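Local coordinates for phenol hydroxylase component phO (Pseudomonas stutzeri, PDB 3U52), which is a component of a bacterial multicomponent phenol hydroxylase and probably serves as the small, non-catalytic subunit of its oxygenase complex, at residues V28-H33 / V106-L111; A64-A69 / K112-A117. All blocks are in the same frame, centred on the assembly; numbering follows the deposited sequence.

Interaction 1 of 2, residues V28-H33 / V106-L111; sequences VYWPDH and VTTPGL
Trp-30 points the N-H edge of its indole at the hydroxyl of Thr-108. NE1 donates to OG1 of Thr-108 at 3.0 Å. The bond is nearly straight (167°) and lies in the indole plane, and the two side chains meet at about a right angle. The Trp-30 side chain swings away from its own backbone N (chi1 -172°), which carries this edge across to residues 106-111. The same edge brings CD1 within 3.2 Å of Val-106 O. CD of Pro-31 also approaches Val-106 O, at 3.1 Å.

The imidazole of His-33 lies over one face of the indole, with CE2 of Trp-30 3.3 Å above the imidazole plane. In that plane ND1 of His-33 donates to Pro-31 O at 2.8 Å. CE1 of His-33 comes edge-on to Leu-111 O at 3.1 Å, and Thr-108 OG1 gives that carbonyl a weak hydrogen bond. A water links Pro-31 O to Thr-108 N. Just before the turns, Val-106 N bonds Tyr-29 O at 2.8 Å and joins the ends of parallel strands 24-29 and 102-107.

NE2 of His-33 is hydrogen-bonded to Asp-67. With both ring nitrogens bonded to oxygen, the imidazole is held in rotation and may well be protonated. Val-106 O is buried with no hydrogen-bond partner in the model; the C-H groups of Trp-30 and Pro-31 lie against it.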
loop_
_atom_site.group_PDB
_atom_site.type_symbol
_atom_site.label_atom_id
_atom_site.label_comp_id
_atom_site.label_asym_id
_atom_site.label_seq_id
_atom_site.Cartn_x
_atom_site.Cartn_y
_atom_site.Cartn_z
ATOM N N VAL E 28 -24.078 -21.068 -45.611
ATOM C CA VAL E 28 -24.518 -20.270 -46.728
ATOM C C VAL E 28 -23.910 -18.873 -46.674
ATOM O O VAL E 28 -24.042 -18.168 -45.662
ATOM C CB VAL E 28 -26.071 -20.163 -46.782
ATOM C CG1 VAL E 28 -26.513 -19.280 -48.020
ATOM C CG2 VAL E 28 -26.763 -21.599 -46.790
ATOM N N TYR E 29 -23.255 -18.473 -47.771
ATOM C CA TYR E 29 -22.700 -17.117 -47.924
ATOM C C TYR E 29 -23.459 -16.270 -48.967
ATOM O O TYR E 29 -23.568 -16.660 -50.129
ATOM C CB TYR E 29 -21.233 -17.239 -48.265
ATOM C CG TYR E 29 -20.443 -15.974 -48.535
ATOM C CD1 TYR E 29 -19.395 -15.995 -49.464
ATOM C CD2 TYR E 29 -20.706 -14.778 -47.866
ATOM C CE1 TYR E 29 -18.632 -14.840 -49.726
ATOM C CE2 TYR E 29 -19.959 -13.612 -48.135
ATOM C CZ TYR E 29 -18.935 -13.647 -49.052
ATOM O OH TYR E 29 -18.193 -12.509 -49.316
ATOM N N TRP E 30 -23.941 -15.094 -48.522
ATOM C CA TRP E 30 -24.645 -14.113 -49.353
ATOM C C TRP E 30 -23.713 -12.899 -49.545
ATOM O O TRP E 30 -23.665 -12.027 -48.701
ATOM C CB TRP E 30 -25.937 -13.676 -48.660
ATOM C CG TRP E 30 -26.844 -12.797 -49.499
ATOM C CD1 TRP E 30 -26.843 -12.675 -50.856
ATOM C CD2 TRP E 30 -27.922 -11.991 -49.030
ATOM N NE1 TRP E 30 -27.843 -11.827 -51.259
ATOM C CE2 TRP E 30 -28.547 -11.421 -50.164
ATOM C CE3 TRP E 30 -28.455 -11.722 -47.758
ATOM C CZ2 TRP E 30 -29.675 -10.576 -50.069
ATOM C CZ3 TRP E 30 -29.553 -10.863 -47.661
ATOM C CH2 TRP E 30 -30.148 -10.288 -48.801
ATOM N N PRO E 31 -22.892 -12.879 -50.620
ATOM C CA PRO E 31 -21.965 -11.733 -50.708
ATOM C C PRO E 31 -22.637 -10.375 -50.765
ATOM O O PRO E 31 -23.754 -10.265 -51.249
ATOM C CB PRO E 31 -21.189 -12.010 -52.005
ATOM C CG PRO E 31 -21.299 -13.486 -52.205
ATOM C CD PRO E 31 -22.650 -13.863 -51.693
ATOM N N ASP E 32 -21.921 -9.350 -50.288
ATOM C CA ASP E 32 -22.359 -7.938 -50.240
ATOM C C ASP E 32 -23.462 -7.675 -49.244
ATOM O O ASP E 32 -24.209 -6.705 -49.404
ATOM C CB ASP E 32 -22.748 -7.441 -51.641
ATOM C CG ASP E 32 -21.563 -7.427 -52.577
ATOM O OD1 ASP E 32 -20.481 -6.914 -52.174
ATOM O OD2 ASP E 32 -21.711 -7.961 -53.699
ATOM N N HIS E 33 -23.546 -8.521 -48.214
ATOM C CA HIS E 33 -24.566 -8.390 -47.175
ATOM C C HIS E 33 -23.959 -8.561 -45.779
ATOM O O HIS E 33 -24.390 -9.416 -44.982
ATOM C CB HIS E 33 -25.758 -9.312 -47.460
ATOM C CG HIS E 33 -26.500 -8.892 -48.693
ATOM N ND1 HIS E 33 -26.017 -9.150 -49.963
ATOM C CD2 HIS E 33 -27.576 -8.084 -48.857
ATOM C CE1 HIS E 33 -26.805 -8.568 -50.859
ATOM N NE2 HIS E 33 -27.764 -7.928 -50.213
ATOM N N VAL E 106 -24.510 -17.523 -52.594
ATOM C CA VAL E 106 -25.628 -17.057 -53.419
ATOM C C VAL E 106 -25.464 -15.594 -53.707
ATOM O O VAL E 106 -25.394 -14.796 -52.788
ATOM C CB VAL E 106 -27.026 -17.319 -52.802
ATOM C CG1 VAL E 106 -27.161 -16.851 -51.331
ATOM C CG2 VAL E 106 -28.148 -16.678 -53.691
ATOM N N THR E 107 -25.374 -15.249 -54.995
ATOM C CA THR E 107 -25.219 -13.868 -55.430
ATOM C C THR E 107 -26.521 -13.432 -56.090
ATOM O O THR E 107 -27.036 -14.128 -56.974
ATOM C CB THR E 107 -24.012 -13.744 -56.392
ATOM O OG1 THR E 107 -22.799 -13.972 -55.649
ATOM C CG2 THR E 107 -23.926 -12.349 -57.038
ATOM N N THR E 108 -27.037 -12.296 -55.644
ATOM C CA THR E 108 -28.301 -11.731 -56.097
ATOM C C THR E 108 -28.047 -10.422 -56.870
ATOM O O THR E 108 -27.991 -9.347 -56.286
ATOM C CB THR E 108 -29.248 -11.426 -54.890
ATOM O OG1 THR E 108 -28.558 -10.609 -53.925
ATOM C CG2 THR E 108 -29.735 -12.746 -54.196
ATOM N N PRO E 109 -27.885 -10.509 -58.199
ATOM C CA PRO E 109 -27.689 -9.304 -59.049
ATOM C C PRO E 109 -28.659 -8.189 -58.711
ATOM O O PRO E 109 -29.855 -8.417 -58.547
ATOM C CB PRO E 109 -27.998 -9.833 -60.451
ATOM C CG PRO E 109 -27.490 -11.293 -60.358
ATOM C CD PRO E 109 -27.847 -11.759 -58.986
ATOM N N GLY E 110 -28.155 -6.987 -58.562
ATOM C CA GLY E 110 -29.056 -5.865 -58.304
ATOM C C GLY E 110 -29.296 -5.611 -56.831
ATOM O O GLY E 110 -29.828 -4.547 -56.445
ATOM N N LEU E 111 -28.914 -6.572 -55.993
ATOM C CA LEU E 111 -29.048 -6.379 -54.553
ATOM C C LEU E 111 -27.645 -6.525 -53.993
ATOM O O LEU E 111 -27.160 -7.637 -53.786
ATOM C CB LEU E 111 -30.032 -7.380 -53.941
ATOM C CG LEU E 111 -31.451 -7.368 -54.528
ATOM C CD1 LEU E 111 -32.252 -8.452 -53.926
ATOM C CD2 LEU E 111 -32.156 -6.020 -54.372
HETATM O O HOH W 1 -25.034 -10.916 -53.648
#

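Interaction 2 of 2, residues A64-A69 / K112-A117; sequences AHPDSA and KGMANA
Asp-67 reaches the backbone of Gly-113 with one carboxylate oxygen. OD2 accepts from Gly-113 N at 3.3 Å through its syn lone pair. The bond is long and bent, at 145°. CG of Asp-67 lies anti to the carbonyl carbon (chi1 -71°), which turns the carboxylate toward residues 112-117. The same oxygen also binds His-33, so it is shared between two donors.

His-65 is extended away from its backbone N, with chi1 at -163°. Its ND1 accepts from Asp-67 N at 2.9 Å in the ring plane, across a type I turn from His-65 to Ser-68. NE2 must then be the protonated nitrogen; it is hydrogen-bonded to Tyr-119 O near the chain end. CD of Pro-66 covers one face of this ring.

SD of Met-114 approaches the His-65 ring obliquely, 5.0 Å from its centroid. SD also lies 4.3 Å from CG of Pro-66. Aromatic side chains of a neighbouring subunit pack on Pro-66 and Met-114.

A type I' turn from Met-114 to Ala-117 follows. This is a C-terminal tail laid over the loop after helix 50-62 of a ubiquitin-like beta-grasp fold, at a subunit interface.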
loop_
_atom_site.group_PDB
_atom_site.type_symbol
_atom_site.label_atom_id
_atom_site.label_comp_id
_atom_site.label_asym_id
_atom_site.label_seq_id
_atom_site.Cartn_x
_atom_site.Cartn_y
_atom_site.Cartn_z
ATOM N N ALA E 64 -33.673 -9.665 -41.654
ATOM C CA ALA E 64 -33.284 -8.375 -41.054
ATOM C C ALA E 64 -32.696 -7.391 -42.056
ATOM O O ALA E 64 -32.644 -6.195 -41.782
ATOM C CB ALA E 64 -32.296 -8.583 -39.900
ATOM N N HIS E 65 -32.190 -7.899 -43.175
ATOM C CA HIS E 65 -31.617 -7.027 -44.196
ATOM C C HIS E 65 -32.714 -6.500 -45.091
ATOM O O HIS E 65 -33.529 -7.287 -45.553
ATOM C CB HIS E 65 -30.577 -7.773 -45.064
ATOM C CG HIS E 65 -29.694 -6.848 -45.832
ATOM N ND1 HIS E 65 -30.134 -6.155 -46.931
ATOM C CD2 HIS E 65 -28.424 -6.429 -45.606
ATOM C CE1 HIS E 65 -29.161 -5.382 -47.385
ATOM N NE2 HIS E 65 -28.126 -5.500 -46.578
ATOM N N PRO E 66 -32.705 -5.197 -45.391
ATOM C CA PRO E 66 -33.611 -4.572 -46.373
ATOM C C PRO E 66 -33.716 -5.259 -47.737
ATOM O O PRO E 66 -34.806 -5.306 -48.284
ATOM C CB PRO E 66 -32.998 -3.188 -46.562
ATOM C CG PRO E 66 -32.468 -2.885 -45.253
ATOM C CD PRO E 66 -31.826 -4.170 -44.793
ATOM N N ASP E 67 -32.622 -5.792 -48.277
ATOM C CA ASP E 67 -32.677 -6.548 -49.542
ATOM C C ASP E 67 -33.441 -7.904 -49.511
ATOM O O ASP E 67 -33.771 -8.449 -50.581
ATOM C CB ASP E 67 -31.272 -6.860 -50.056
ATOM C CG ASP E 67 -30.535 -5.659 -50.562
ATOM O OD1 ASP E 67 -31.119 -4.556 -50.605
ATOM O OD2 ASP E 67 -29.350 -5.836 -50.922
ATOM N N SER E 68 -33.667 -8.466 -48.320
ATOM C CA SER E 68 -34.216 -9.822 -48.194
ATOM C C SER E 68 -35.576 -9.962 -48.901
ATOM O O SER E 68 -35.812 -10.927 -49.641
ATOM C CB SER E 68 -34.405 -10.185 -46.725
ATOM O OG SER E 68 -34.702 -11.566 -46.575
ATOM N N ALA E 69 -36.461 -8.998 -48.654
ATOM C CA ALA E 69 -37.821 -9.036 -49.200
ATOM C C ALA E 69 -37.827 -8.966 -50.743
ATOM O O ALA E 69 -38.745 -9.485 -51.382
ATOM C CB ALA E 69 -38.663 -7.916 -48.586
ATOM N N LYS E 112 -26.984 -5.382 -53.799
ATOM C CA LYS E 112 -25.577 -5.376 -53.476
ATOM C C LYS E 112 -25.317 -4.728 -52.120
ATOM O O LYS E 112 -24.224 -4.308 -51.832
ATOM C CB LYS E 112 -24.794 -4.665 -54.563
ATOM C CG LYS E 112 -25.193 -3.223 -54.689
ATOM C CD LYS E 112 -24.301 -2.465 -55.663
ATOM C CE LYS E 112 -24.998 -1.213 -56.130
ATOM N NZ LYS E 112 -25.307 -0.322 -54.986
ATOM N N GLY E 113 -26.323 -4.627 -51.291
ATOM C CA GLY E 113 -26.074 -4.191 -49.945
ATOM C C GLY E 113 -26.204 -2.677 -49.855
ATOM O O GLY E 113 -26.474 -1.972 -50.854
ATOM N N MET E 114 -26.063 -2.187 -48.644
ATOM C CA MET E 114 -26.282 -0.792 -48.378
ATOM C C MET E 114 -25.013 0.010 -48.538
ATOM O O MET E 114 -23.893 -0.488 -48.311
ATOM C CB MET E 114 -26.854 -0.588 -46.973
ATOM C CG MET E 114 -28.198 -1.295 -46.742
ATOM S SD MET E 114 -28.541 -1.271 -44.969
ATOM C CE MET E 114 -29.318 0.360 -44.979
ATOM N N ALA E 115 -25.231 1.246 -48.995
ATOM C CA ALA E 115 -24.315 2.360 -48.869
ATOM C C ALA E 115 -23.018 2.222 -49.668
ATOM O O ALA E 115 -21.986 2.779 -49.285
ATOM C CB ALA E 115 -24.026 2.623 -47.357
ATOM N N ASN E 116 -23.052 1.483 -50.767
ATOM C CA ASN E 116 -21.833 1.176 -51.494
ATOM C C ASN E 116 -20.735 0.517 -50.645
ATOM O O ASN E 116 -19.535 0.626 -50.954
ATOM C CB ASN E 116 -21.308 2.440 -52.211
ATOM C CG ASN E 116 -22.087 2.740 -53.465
ATOM O OD1 ASN E 116 -22.909 3.671 -53.509
ATOM N ND2 ASN E 116 -21.877 1.918 -54.489
ATOM N N ALA E 117 -21.156 -0.155 -49.575
ATOM C CA ALA E 117 -20.251 -0.724 -48.578
ATOM C C ALA E 117 -20.480 -2.242 -48.398
ATOM O O ALA E 117 -19.903 -2.853 -47.497
ATOM C CB ALA E 117 -20.410 0.033 -47.225
#

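Overall arrangement
The two contacts lie side by side, with centres about 9 Å apart, and share one chain run: 106-111 leads directly into 112-117. Interaction 1 is partly buried. It sits where two parallel strands of the mixed sheet end, and it combines a strand bond, two rings laid face over face and an indole hydrogen bond. Interaction 2 is a surface contact, farther from the chain centre. It joins two loops through a single long bond and packing around a sulfur, and buries less area. The two are coupled by Asp-67, which binds His-33, and by His-65, whose ring meets that of His-33 edge to face. Both also touch neighbouring subunits.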